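Local coordinates for DBF2 kinase activator protein MOB1 (Saccharomyces cerevisiae, PDB 2HJN) that binds and activates the DBF2 protein kinase, enabling its phosphorylation by CDC15 in the mitotic exit network of late anaphase, at residues Asp145-Asp148 against Leu152-Ser155; Asn76-Val81 against Gln213-Leu218; Tyr117-Gln122 against Val136-Arg141; Val84-Gln89 against Cys209-Glu214. All coordinates share one frame; numbering follows the deposited sequence.

Contact 1 of 4, residues Asp145-Asp148 against Leu152-Ser155; sequences DQFD and LFPS
One face of the Phe153 ring receives the edge of the Phe147 ring, a T-shaped pair with centroids 5.2 Å apart and planes at 86°. The atom that does the touching is Phe147 CD2, which sits above the Phe153 plane but displaced toward the rim, 3.7 Å from Phe153 CZ. Seen from the other ring, that same CZ lies in the plane of Phe147, at its edge. The two side chains run alongside each other in the same direction: in each, CG stands anti to its own carbonyl carbon (chi1 -60° for Phe147 and -78° for Phe153), and both rings go down into the core. There Phe147 packs on Cys83 and Val84 of helix 75-97, while Phe153 reaches Val169, Ile170 and Ile173 of helix 165-187.

Nearer the backbone, the carbonyl oxygen of Gln146 comes obliquely to the Phe153 ring, 3.3 Å from CD1. Leu152 lies beside the Gln146 side chain, its CD1 3.5 Å from Gln146 OE1; the amide's NE2 is hydrogen-bonded to Trp142 O, one turn back in the helix. A single water ties the two backbones together by donating to Phe147 O, at 2.8 Å, and to Phe153 O, at a short 2.5 Å.

Where the chain leaves helix 132-147, the T-shaped pair packs the loop against the end of the helix, and both Gln146 oxygens lie against carbon. The direct contact is therefore van der Waals packing, and the hydrogen-bonded link between the segments goes through the water.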
loop_
_atom_site.group_PDB
_atom_site.type_symbol
_atom_site.label_atom_id
_atom_site.label_comp_id
_atom_site.label_asym_id
_atom_site.label_seq_id
_atom_site.Cartn_x
_atom_site.Cartn_y
_atom_site.Cartn_z
ATOM N N ASP A 145 1.310 -11.141 18.163
ATOM C CA ASP A 145 1.483 -11.729 19.478
ATOM C C ASP A 145 2.562 -12.812 19.504
ATOM O O ASP A 145 3.283 -12.913 20.494
ATOM C CB ASP A 145 0.158 -12.246 20.083
ATOM C CG ASP A 145 -0.850 -11.121 20.376
ATOM O OD1 ASP A 145 -0.456 -9.933 20.553
ATOM O OD2 ASP A 145 -2.054 -11.440 20.433
ATOM N N GLN A 146 2.721 -13.610 18.436
ATOM C CA GLN A 146 3.847 -14.573 18.431
ATOM C C GLN A 146 5.170 -13.822 18.266
ATOM O O GLN A 146 6.123 -14.108 18.994
ATOM C CB GLN A 146 3.704 -15.646 17.331
ATOM C CG GLN A 146 2.327 -16.331 17.249
ATOM C CD GLN A 146 1.684 -16.701 18.634
ATOM O OE1 GLN A 146 2.107 -17.679 19.269
ATOM N NE2 GLN A 146 0.614 -15.950 19.057
ATOM N N PHE A 147 5.234 -12.846 17.337
ATOM C CA PHE A 147 6.506 -12.093 17.123
ATOM C C PHE A 147 6.939 -11.400 18.425
ATOM O O PHE A 147 8.136 -11.219 18.703
ATOM C CB PHE A 147 6.380 -11.039 15.989
ATOM C CG PHE A 147 6.031 -11.602 14.629
ATOM C CD1 PHE A 147 5.102 -10.941 13.806
ATOM C CD2 PHE A 147 6.591 -12.805 14.169
ATOM C CE1 PHE A 147 4.755 -11.451 12.547
ATOM C CE2 PHE A 147 6.240 -13.333 12.904
ATOM C CZ PHE A 147 5.303 -12.622 12.079
ATOM N N ASP A 148 5.958 -11.005 19.231
ATOM C CA ASP A 148 6.242 -10.177 20.432
ATOM C C ASP A 148 6.514 -11.050 21.690
ATOM O O ASP A 148 6.791 -10.534 22.792
ATOM C CB ASP A 148 5.075 -9.220 20.693
ATOM C CG ASP A 148 5.082 -8.001 19.781
ATOM O OD1 ASP A 148 6.079 -7.737 19.065
ATOM O OD2 ASP A 148 4.076 -7.278 19.795
ATOM N N LEU A 152 9.502 -17.211 22.055
ATOM C CA LEU A 152 9.361 -17.781 20.727
ATOM C C LEU A 152 10.348 -17.095 19.809
ATOM O O LEU A 152 11.161 -17.755 19.167
ATOM C CB LEU A 152 7.909 -17.665 20.219
ATOM C CG LEU A 152 6.812 -18.443 20.974
ATOM C CD1 LEU A 152 5.434 -18.170 20.371
ATOM C CD2 LEU A 152 7.051 -19.999 21.109
ATOM N N PHE A 153 10.288 -15.759 19.810
ATOM C CA PHE A 153 11.100 -14.906 19.002
ATOM C C PHE A 153 11.977 -14.066 19.944
ATOM O O PHE A 153 11.540 -13.018 20.428
ATOM C CB PHE A 153 10.188 -14.012 18.135
ATOM C CG PHE A 153 9.589 -14.720 16.919
ATOM C CD1 PHE A 153 8.430 -15.476 17.024
ATOM C CD2 PHE A 153 10.167 -14.567 15.666
ATOM C CE1 PHE A 153 7.852 -16.125 15.879
ATOM C CE2 PHE A 153 9.611 -15.194 14.537
ATOM C CZ PHE A 153 8.451 -15.997 14.665
ATOM N N PRO A 154 13.192 -14.542 20.247
ATOM C CA PRO A 154 14.025 -13.815 21.213
ATOM C C PRO A 154 14.290 -12.364 20.760
ATOM O O PRO A 154 14.667 -12.128 19.605
ATOM C CB PRO A 154 15.313 -14.646 21.282
ATOM C CG PRO A 154 15.236 -15.611 20.132
ATOM C CD PRO A 154 13.836 -15.762 19.748
ATOM N N SER A 155 14.030 -11.404 21.636
ATOM C CA SER A 155 14.146 -9.992 21.273
ATOM C C SER A 155 15.482 -9.384 21.717
ATOM O O SER A 155 15.646 -8.156 21.732
ATOM C CB SER A 155 12.980 -9.187 21.861
ATOM O OG SER A 155 13.226 -8.870 23.228
HETATM O O HOH W 1 10.041 -11.051 20.687
#

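Contact 2 of 4, residues Asn76-Val81 against Gln213-Leu218; sequences NEWLAV and QEFELL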
loop_
_atom_site.group_PDB
_atom_site.type_symbol
_atom_site.label_atom_id
_atom_site.label_comp_id
_atom_site.label_asym_id
_atom_site.label_seq_id
_atom_site.Cartn_x
_atom_site.Cartn_y
_atom_site.Cartn_z
ATOM N N ASN A 76 17.280 -20.640 11.878
ATOM C CA ASN A 76 16.230 -20.004 12.718
ATOM C C ASN A 76 16.169 -18.490 12.585
ATOM O O ASN A 76 15.067 -17.919 12.495
ATOM C CB ASN A 76 16.433 -20.344 14.196
ATOM C CG ASN A 76 16.083 -21.778 14.517
ATOM O OD1 ASN A 76 15.495 -22.498 13.697
ATOM N ND2 ASN A 76 16.455 -22.216 15.727
ATOM N N GLU A 77 17.341 -17.829 12.605
ATOM C CA GLU A 77 17.367 -16.387 12.450
ATOM C C GLU A 77 16.886 -15.925 11.076
ATOM O O GLU A 77 16.080 -14.990 10.974
ATOM C CB GLU A 77 18.737 -15.798 12.748
ATOM C CG GLU A 77 18.709 -14.924 13.953
ATOM C CD GLU A 77 20.072 -14.405 14.325
ATOM O OE1 GLU A 77 20.560 -13.444 13.663
ATOM O OE2 GLU A 77 20.641 -14.972 15.297
ATOM N N TRP A 78 17.420 -16.581 10.048
ATOM C CA TRP A 78 17.056 -16.368 8.658
ATOM C C TRP A 78 15.533 -16.560 8.472
ATOM O O TRP A 78 14.849 -15.697 7.903
ATOM C CB TRP A 78 17.869 -17.347 7.794
ATOM C CG TRP A 78 17.715 -17.204 6.304
ATOM C CD1 TRP A 78 17.101 -18.076 5.465
ATOM C CD2 TRP A 78 18.188 -16.121 5.495
ATOM N NE1 TRP A 78 17.178 -17.615 4.173
ATOM C CE2 TRP A 78 17.839 -16.420 4.160
ATOM C CE3 TRP A 78 18.883 -14.939 5.770
ATOM C CZ2 TRP A 78 18.146 -15.573 3.096
ATOM C CZ3 TRP A 78 19.204 -14.091 4.710
ATOM C CH2 TRP A 78 18.825 -14.408 3.396
ATOM N N LEU A 79 14.993 -17.659 8.983
ATOM C CA LEU A 79 13.541 -17.890 8.893
ATOM C C LEU A 79 12.689 -16.886 9.728
ATOM O O LEU A 79 11.664 -16.396 9.230
ATOM C CB LEU A 79 13.191 -19.338 9.193
ATOM C CG LEU A 79 13.882 -20.470 8.397
ATOM C CD1 LEU A 79 13.041 -21.743 8.373
ATOM C CD2 LEU A 79 14.357 -20.102 7.018
ATOM N N ALA A 80 13.159 -16.534 10.937
ATOM C CA ALA A 80 12.533 -15.484 11.762
ATOM C C ALA A 80 12.516 -14.101 11.055
ATOM O O ALA A 80 11.483 -13.427 11.020
ATOM C CB ALA A 80 13.210 -15.392 13.147
ATOM N N VAL A 81 13.655 -13.673 10.527
ATOM C CA VAL A 81 13.736 -12.434 9.721
ATOM C C VAL A 81 12.717 -12.413 8.591
ATOM O O VAL A 81 11.960 -11.452 8.476
ATOM C CB VAL A 81 15.157 -12.139 9.152
ATOM C CG1 VAL A 81 15.129 -10.972 8.105
ATOM C CG2 VAL A 81 16.094 -11.774 10.297
ATOM N N GLN A 213 9.434 -23.281 -0.393
ATOM C CA GLN A 213 9.968 -24.449 -1.128
ATOM C C GLN A 213 11.431 -24.791 -0.673
ATOM O O GLN A 213 11.725 -25.932 -0.329
ATOM C CB GLN A 213 9.861 -24.193 -2.642
ATOM C CG GLN A 213 10.419 -25.294 -3.571
ATOM C CD GLN A 213 10.619 -24.809 -5.011
ATOM O OE1 GLN A 213 10.032 -25.365 -5.935
ATOM N NE2 GLN A 213 11.447 -23.770 -5.203
ATOM N N GLU A 214 12.310 -23.790 -0.651
ATOM C CA GLU A 214 13.716 -23.936 -0.249
ATOM C C GLU A 214 13.908 -24.659 1.093
ATOM O O GLU A 214 14.916 -25.361 1.289
ATOM C CB GLU A 214 14.388 -22.567 -0.174
ATOM C CG GLU A 214 15.858 -22.587 0.312
ATOM C CD GLU A 214 16.806 -23.372 -0.619
ATOM O OE1 GLU A 214 16.604 -23.331 -1.842
ATOM O OE2 GLU A 214 17.765 -24.002 -0.119
ATOM N N PHE A 215 12.955 -24.465 2.008
ATOM C CA PHE A 215 13.049 -25.031 3.353
ATOM C C PHE A 215 11.993 -26.070 3.675
ATOM O O PHE A 215 11.869 -26.490 4.827
ATOM C CB PHE A 215 13.043 -23.895 4.387
ATOM C CG PHE A 215 14.187 -22.964 4.227
ATOM C CD1 PHE A 215 15.451 -23.303 4.720
ATOM C CD2 PHE A 215 14.029 -21.764 3.529
ATOM C CE1 PHE A 215 16.501 -22.440 4.569
ATOM C CE2 PHE A 215 15.095 -20.909 3.361
ATOM C CZ PHE A 215 16.345 -21.246 3.884
ATOM N N GLU A 216 11.238 -26.476 2.655
ATOM C CA GLU A 216 10.080 -27.381 2.771
ATOM C C GLU A 216 9.026 -27.032 3.835
ATOM O O GLU A 216 8.445 -27.911 4.458
ATOM C CB GLU A 216 10.421 -28.908 2.762
ATOM C CG GLU A 216 11.848 -29.377 2.658
ATOM C CD GLU A 216 11.976 -30.911 2.937
ATOM O OE1 GLU A 216 11.609 -31.732 2.055
ATOM O OE2 GLU A 216 12.423 -31.286 4.056
ATOM N N LEU A 217 8.754 -25.739 4.002
ATOM C CA LEU A 217 7.801 -25.255 4.985
ATOM C C LEU A 217 6.345 -25.486 4.527
ATOM O O LEU A 217 5.451 -25.764 5.337
ATOM C CB LEU A 217 8.076 -23.758 5.278
ATOM C CG LEU A 217 9.544 -23.422 5.639
ATOM C CD1 LEU A 217 9.869 -21.927 5.624
ATOM C CD2 LEU A 217 9.952 -24.034 6.936
ATOM N N LEU A 218 6.119 -25.376 3.225
ATOM C CA LEU A 218 4.790 -25.546 2.642
ATOM C C LEU A 218 4.843 -26.559 1.548
ATOM O O LEU A 218 5.812 -26.626 0.776
ATOM C CB LEU A 218 4.256 -24.241 2.035
ATOM C CG LEU A 218 3.825 -23.122 2.971
ATOM C CD1 LEU A 218 3.100 -22.091 2.112
ATOM C CD2 LEU A 218 2.898 -23.607 4.109
#
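Leu79 meets Phe215 and Leu217 through its two methyls, and its side chain is the one to follow. CB leaves helix 75-97 on the side facing residues 213-218, and CG stands anti to the carbonyl carbon (chi1 -54°), where the chain forks. CD2 goes to Phe215 and settles almost exactly over the middle of the ring, 3.7 Å from the centroid and only 6° off the normal: a CH-pi contact, with the methyl about equally far from all the ring carbons. CD1 takes the other direction and meets Leu217 CD2 tip to tip at 4.1 Å.

The opposite face of the Phe215 ring is covered from its own segment by Glu214 CG, toward the rim, so the ring is held between a leucine methyl and the aliphatic part of a glutamate. At its far end it meets Trp78, one residue before Leu79. Phe215 CZ comes to the edge of the indole's five-membered ring, 3.6 Å from Trp78 CD1, with the planes at 58° and neither ring over the other's face. The neighbouring NE1 also brushes CZ, but its hydrogen bond goes to Val67 O.

Phe215 and Leu217 flank Glu216, whose positive phi makes it the C-prime residue of a Schellman motif: Glu216 N bonds to Gln213 O and Leu217 N to Ala212 O. This motif closes helix 198-214, and the residues on either side of Glu216, Phe215 and Leu217, pack on helix 75-97 within the helical Mob1/phocein fold.

Contact 3 of 4, residues Tyr117-Gln122 against Val136-Arg141; sequences YLWAFQ and VECLMR
Trp119 and Cys138 bury the most surface here, and they meet face-on: Cys138 CB lies over one face of the indole, 3.8 Å from the centroid of the five-membered ring and 21° off its normal, a CH-pi contact. The nearest ring atom is NE1, 3.5 Å from that CB. With Trp119 CG anti to its backbone N (chi1 -169°), the indole reaches across from the loop and lies along the helix surface. Its six-membered ring continues over the next residue, with CH2 3.7 Å from Leu139 CA and CZ3 4.0 Å from Leu139 CB.

The Cys138 sulfur touches both aromatics. SG approaches the Trp119 five-membered ring obliquely, 4.5 Å from its centroid, and comes within 3.7 Å of Phe121 CE2, also obliquely. Phe121 in turn has Trp119 CD1 over one of its faces, so indole, phenyl and thiol group together toward the more exposed side.

The loop that follows strand 115-117 is thereby laid against the outer surface of helix 132-147. Beneath it, Arg176 of helix 165-187 touches both Trp119 and Leu139, while Met140, a selenomethionine, turns away toward helix 75-97.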
loop_
_atom_site.group_PDB
_atom_site.type_symbol
_atom_site.label_atom_id
_atom_site.label_comp_id
_atom_site.label_asym_id
_atom_site.label_seq_id
_atom_site.Cartn_x
_atom_site.Cartn_y
_atom_site.Cartn_z
ATOM N N TYR A 117 -12.109 -20.867 5.128
ATOM C CA TYR A 117 -11.172 -20.985 6.257
ATOM C C TYR A 117 -11.776 -20.508 7.554
ATOM O O TYR A 117 -12.439 -19.497 7.579
ATOM C CB TYR A 117 -9.848 -20.229 5.991
ATOM C CG TYR A 117 -9.218 -20.634 4.682
ATOM C CD1 TYR A 117 -9.244 -19.793 3.591
ATOM C CD2 TYR A 117 -8.632 -21.896 4.536
ATOM C CE1 TYR A 117 -8.653 -20.207 2.358
ATOM C CE2 TYR A 117 -8.038 -22.286 3.368
ATOM C CZ TYR A 117 -8.063 -21.461 2.282
ATOM O OH TYR A 117 -7.491 -21.880 1.102
ATOM N N LEU A 118 -11.516 -21.236 8.633
ATOM C CA LEU A 118 -12.202 -21.051 9.908
ATOM C C LEU A 118 -11.229 -20.603 10.988
ATOM O O LEU A 118 -10.013 -20.841 10.864
ATOM C CB LEU A 118 -12.888 -22.374 10.330
ATOM C CG LEU A 118 -13.732 -23.147 9.338
ATOM C CD1 LEU A 118 -14.150 -24.542 9.899
ATOM C CD2 LEU A 118 -14.959 -22.393 8.912
ATOM N N TRP A 119 -11.744 -19.922 12.027
ATOM C CA TRP A 119 -10.898 -19.421 13.151
ATOM C C TRP A 119 -11.400 -19.949 14.488
ATOM O O TRP A 119 -12.582 -19.845 14.786
ATOM C CB TRP A 119 -10.891 -17.867 13.214
ATOM C CG TRP A 119 -9.850 -17.258 14.163
ATOM C CD1 TRP A 119 -10.076 -16.652 15.378
ATOM C CD2 TRP A 119 -8.435 -17.261 13.980
ATOM N NE1 TRP A 119 -8.888 -16.256 15.927
ATOM C CE2 TRP A 119 -7.865 -16.634 15.100
ATOM C CE3 TRP A 119 -7.588 -17.734 12.954
ATOM C CZ2 TRP A 119 -6.487 -16.458 15.236
ATOM C CZ3 TRP A 119 -6.212 -17.570 13.087
ATOM C CH2 TRP A 119 -5.674 -16.936 14.220
ATOM N N ALA A 120 -10.481 -20.496 15.285
ATOM C CA ALA A 120 -10.766 -20.797 16.696
ATOM C C ALA A 120 -10.391 -19.618 17.580
ATOM O O ALA A 120 -9.220 -19.181 17.631
ATOM C CB ALA A 120 -10.052 -22.018 17.140
ATOM N N PHE A 121 -11.408 -19.098 18.264
ATOM C CA PHE A 121 -11.281 -17.902 19.075
ATOM C C PHE A 121 -10.592 -18.194 20.418
ATOM O O PHE A 121 -9.814 -17.380 20.893
ATOM C CB PHE A 121 -12.670 -17.275 19.312
ATOM C CG PHE A 121 -13.143 -16.436 18.173
ATOM C CD1 PHE A 121 -14.078 -16.931 17.271
ATOM C CD2 PHE A 121 -12.607 -15.190 17.958
ATOM C CE1 PHE A 121 -14.486 -16.163 16.196
ATOM C CE2 PHE A 121 -13.006 -14.415 16.874
ATOM C CZ PHE A 121 -13.948 -14.902 16.000
ATOM N N GLN A 122 -10.897 -19.354 21.005
ATOM C CA GLN A 122 -10.222 -19.865 22.206
ATOM C C GLN A 122 -9.372 -21.094 21.850
ATOM O O GLN A 122 -9.867 -22.010 21.211
ATOM C CB GLN A 122 -11.261 -20.221 23.256
ATOM N N VAL A 136 -9.079 -11.933 9.096
ATOM C CA VAL A 136 -7.767 -11.338 8.791
ATOM C C VAL A 136 -7.226 -10.553 9.992
ATOM O O VAL A 136 -6.087 -10.764 10.435
ATOM C CB VAL A 136 -7.815 -10.500 7.475
ATOM C CG1 VAL A 136 -6.419 -9.802 7.186
ATOM C CG2 VAL A 136 -8.168 -11.412 6.324
ATOM N N GLU A 137 -8.102 -9.754 10.592
ATOM C CA GLU A 137 -7.784 -9.058 11.817
ATOM C C GLU A 137 -7.265 -9.973 12.915
ATOM O O GLU A 137 -6.196 -9.718 13.473
ATOM C CB GLU A 137 -9.005 -8.225 12.289
ATOM C CG GLU A 137 -8.801 -7.442 13.586
ATOM C CD GLU A 137 -7.935 -6.202 13.435
ATOM O OE1 GLU A 137 -8.028 -5.571 12.384
ATOM O OE2 GLU A 137 -7.186 -5.825 14.381
ATOM N N CYS A 138 -8.042 -11.009 13.271
ATOM C CA CYS A 138 -7.678 -11.980 14.314
ATOM C C CYS A 138 -6.346 -12.671 13.998
ATOM O O CYS A 138 -5.492 -12.845 14.889
ATOM C CB CYS A 138 -8.783 -13.052 14.406
ATOM S SG CYS A 138 -10.350 -12.479 15.209
ATOM N N LEU A 139 -6.198 -13.134 12.751
ATOM C CA LEU A 139 -5.004 -13.842 12.328
ATOM C C LEU A 139 -3.781 -12.966 12.426
ATOM O O LEU A 139 -2.766 -13.419 12.959
ATOM C CB LEU A 139 -5.088 -14.393 10.892
ATOM C CG LEU A 139 -3.924 -15.103 10.184
ATOM C CD1 LEU A 139 -4.446 -15.905 8.981
ATOM C CD2 LEU A 139 -2.931 -14.181 9.575
HETATM N N MSE A 140 -3.844 -11.760 11.862
HETATM C CA MSE A 140 -2.670 -10.846 11.848
HETATM C C MSE A 140 -2.297 -10.413 13.258
HETATM O O MSE A 140 -1.120 -10.382 13.583
HETATM C CB MSE A 140 -2.942 -9.613 11.000
HETATM C CG MSE A 140 -3.187 -9.942 9.526
HETATM SE SE MSE A 140 -1.635 -10.771 8.563
HETATM C CE MSE A 140 -0.925 -9.058 7.966
ATOM N N ARG A 141 -3.279 -10.067 14.097
ATOM C CA ARG A 141 -3.007 -9.743 15.522
ATOM C C ARG A 141 -2.413 -10.959 16.263
ATOM O O ARG A 141 -1.583 -10.794 17.127
ATOM C CB ARG A 141 -4.272 -9.262 16.288
ATOM C CG ARG A 141 -4.831 -7.825 15.945
ATOM C CD ARG A 141 -3.801 -6.660 15.828
ATOM N NE ARG A 141 -2.982 -6.662 14.594
ATOM C CZ ARG A 141 -3.376 -6.301 13.383
ATOM N NH1 ARG A 141 -4.619 -5.920 13.122
ATOM N NH2 ARG A 141 -2.505 -6.349 12.390
#

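Contact 4 of 4, residues Val84-Gln89 against Cys209-Glu214; sequences VDFYNQ and CLFAQE
Phe86 drives the edge of its ring, at CE2 and CZ, into Phe211, and here the packing is close. CE2 stands 3.8 Å from Phe211 CG, while CZ lies 3.8 Å from Phe211 CB, at the root of the side chain. The rings form a T-shaped pair, the edge of Phe86 toward the face of Phe211, with centroids 5.5 Å apart and planes at 78°. Phe211 CG falls in the plane of the Phe86 ring, so the approach is toward the attached end of the Phe211 ring. Phe211 has its CG anti to the backbone N (chi1 -164°), which swings the ring across the path of Phe86.

This pair joins helix 75-97 to helix 198-214 in the helical core of the Mob1/phocein fold, with a cluster of aromatics around it. His82 stacks on Phe211, and His207 and Phe208 make edge-to-face contacts with Phe86.

Within these two segments Phe86 and Phe211 carry the contact; their CA atoms, the nearest across it, are 10.2 Å apart. Toward the end of helix 198-214, by contrast, Gln213 and Glu214 are exposed and take no part. About one turn along from Phe86, Gln89 OE1 bonds to Ser204 OG of the same helix 198-214, while Asn88 and Gln89 also pack on Glu194 and Asn196 of the second subunit.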
loop_
_atom_site.group_PDB
_atom_site.type_symbol
_atom_site.label_atom_id
_atom_site.label_comp_id
_atom_site.label_asym_id
_atom_site.label_seq_id
_atom_site.Cartn_x
_atom_site.Cartn_y
_atom_site.Cartn_z
ATOM N N VAL A 84 8.755 -12.289 9.688
ATOM C CA VAL A 84 8.289 -10.911 9.997
ATOM C C VAL A 84 8.197 -10.046 8.722
ATOM O O VAL A 84 7.228 -9.303 8.550
ATOM C CB VAL A 84 9.150 -10.200 11.057
ATOM C CG1 VAL A 84 8.757 -8.742 11.208
ATOM C CG2 VAL A 84 9.090 -10.931 12.428
ATOM N N ASP A 85 9.187 -10.158 7.833
ATOM C CA ASP A 85 9.109 -9.469 6.529
ATOM C C ASP A 85 7.883 -9.890 5.698
ATOM O O ASP A 85 7.283 -9.043 5.047
ATOM C CB ASP A 85 10.347 -9.732 5.675
ATOM C CG ASP A 85 11.633 -9.078 6.243
ATOM O OD1 ASP A 85 11.545 -8.152 7.121
ATOM O OD2 ASP A 85 12.734 -9.499 5.776
ATOM N N PHE A 86 7.519 -11.170 5.682
ATOM C CA PHE A 86 6.339 -11.584 4.890
ATOM C C PHE A 86 5.015 -11.064 5.455
ATOM O O PHE A 86 4.085 -10.662 4.725
ATOM C CB PHE A 86 6.280 -13.102 4.746
ATOM C CG PHE A 86 7.362 -13.663 3.843
ATOM C CD1 PHE A 86 7.778 -12.965 2.729
ATOM C CD2 PHE A 86 7.955 -14.884 4.132
ATOM C CE1 PHE A 86 8.802 -13.474 1.895
ATOM C CE2 PHE A 86 8.972 -15.414 3.299
ATOM C CZ PHE A 86 9.407 -14.707 2.196
ATOM N N TYR A 87 4.968 -11.042 6.773
ATOM C CA TYR A 87 3.820 -10.468 7.504
ATOM C C TYR A 87 3.677 -8.988 7.085
ATOM O O TYR A 87 2.581 -8.480 6.816
ATOM C CB TYR A 87 4.044 -10.559 9.030
ATOM C CG TYR A 87 3.123 -9.601 9.775
ATOM C CD1 TYR A 87 1.892 -10.055 10.247
ATOM C CD2 TYR A 87 3.449 -8.239 9.953
ATOM C CE1 TYR A 87 1.015 -9.216 10.919
ATOM C CE2 TYR A 87 2.547 -7.373 10.597
ATOM C CZ TYR A 87 1.327 -7.889 11.067
ATOM O OH TYR A 87 0.367 -7.131 11.671
ATOM N N ASN A 88 4.801 -8.290 7.027
ATOM C CA ASN A 88 4.742 -6.864 6.715
ATOM C C ASN A 88 4.305 -6.569 5.255
ATOM O O ASN A 88 3.577 -5.604 5.009
ATOM C CB ASN A 88 6.106 -6.146 7.071
ATOM C CG ASN A 88 6.247 -5.748 8.552
ATOM O OD1 ASN A 88 5.278 -5.551 9.267
ATOM N ND2 ASN A 88 7.509 -5.549 8.989
ATOM N N GLN A 89 4.733 -7.392 4.292
ATOM C CA GLN A 89 4.237 -7.276 2.901
ATOM C C GLN A 89 2.716 -7.537 2.821
ATOM O O GLN A 89 1.972 -6.837 2.085
ATOM C CB GLN A 89 5.043 -8.235 1.967
ATOM C CG GLN A 89 6.558 -7.837 1.889
ATOM C CD GLN A 89 7.404 -8.819 1.127
ATOM O OE1 GLN A 89 6.901 -9.512 0.240
ATOM N NE2 GLN A 89 8.720 -8.890 1.461
ATOM N N CYS A 209 6.434 -18.114 -1.800
ATOM C CA CYS A 209 6.376 -19.494 -2.269
ATOM C C CYS A 209 7.751 -20.113 -2.524
ATOM O O CYS A 209 7.929 -21.286 -2.251
ATOM C CB CYS A 209 5.506 -19.620 -3.528
ATOM S SG CYS A 209 3.733 -19.278 -3.220
ATOM N N LEU A 210 8.690 -19.360 -3.086
ATOM C CA LEU A 210 10.057 -19.859 -3.258
ATOM C C LEU A 210 10.761 -20.122 -1.931
ATOM O O LEU A 210 11.476 -21.127 -1.782
ATOM C CB LEU A 210 10.897 -18.894 -4.113
ATOM C CG LEU A 210 10.479 -18.829 -5.572
ATOM C CD1 LEU A 210 11.114 -17.593 -6.244
ATOM C CD2 LEU A 210 10.903 -20.147 -6.256
ATOM N N PHE A 211 10.525 -19.229 -0.964
ATOM C CA PHE A 211 11.119 -19.328 0.374
ATOM C C PHE A 211 10.611 -20.586 1.098
ATOM O O PHE A 211 11.407 -21.384 1.612
ATOM C CB PHE A 211 10.859 -18.047 1.171
ATOM C CG PHE A 211 11.725 -17.906 2.378
ATOM C CD1 PHE A 211 12.918 -17.198 2.310
ATOM C CD2 PHE A 211 11.343 -18.464 3.585
ATOM C CE1 PHE A 211 13.734 -17.085 3.396
ATOM C CE2 PHE A 211 12.169 -18.351 4.694
ATOM C CZ PHE A 211 13.361 -17.658 4.589
ATOM N N ALA A 212 9.295 -20.805 1.076
ATOM C CA ALA A 212 8.702 -22.021 1.588
ATOM C C ALA A 212 9.210 -23.309 0.919
ATOM O O ALA A 212 9.361 -24.333 1.592
ATOM C CB ALA A 212 7.194 -21.945 1.495
ATOM N N GLN A 213 9.434 -23.281 -0.393
ATOM C CA GLN A 213 9.968 -24.449 -1.128
ATOM C C GLN A 213 11.431 -24.791 -0.673
ATOM O O GLN A 213 11.725 -25.932 -0.329
ATOM C CB GLN A 213 9.861 -24.193 -2.642
ATOM C CG GLN A 213 10.419 -25.294 -3.571
ATOM C CD GLN A 213 10.619 -24.809 -5.011
ATOM O OE1 GLN A 213 10.032 -25.365 -5.935
ATOM N NE2 GLN A 213 11.447 -23.770 -5.203
ATOM N N GLU A 214 12.310 -23.790 -0.651
ATOM C CA GLU A 214 13.716 -23.936 -0.249
ATOM C C GLU A 214 13.908 -24.659 1.093
ATOM O O GLU A 214 14.916 -25.361 1.289
ATOM C CB GLU A 214 14.388 -22.567 -0.174
ATOM C CG GLU A 214 15.858 -22.587 0.312
ATOM C CD GLU A 214 16.806 -23.372 -0.619
ATOM O OE1 GLU A 214 16.604 -23.331 -1.842
ATOM O OE2 GLU A 214 17.765 -24.002 -0.119
#

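Helix 75-97 is the common thread. Contacts 2 and 4 both join it to helix 198-214, with centres 8 Å apart, and merge into one aromatic cluster where Trp78 NE1 lies 3.6 Å from Phe211 CE1. Contacts 1 and 3 both use helix 132-147, and contact 3 closes along the chain before contact 1 opens. Both reach helix 75-97: Phe147 CD2 of contact 1 lies 3.6 Å from Val84 CG2 of contact 4, and Arg141 NH2 of contact 3 is a probable hydrogen-bond partner of Tyr87 OH. Contact 3 comes within about 13 Å of the bound zinc, measured from the Leu139 side chain; the others lie away from that site.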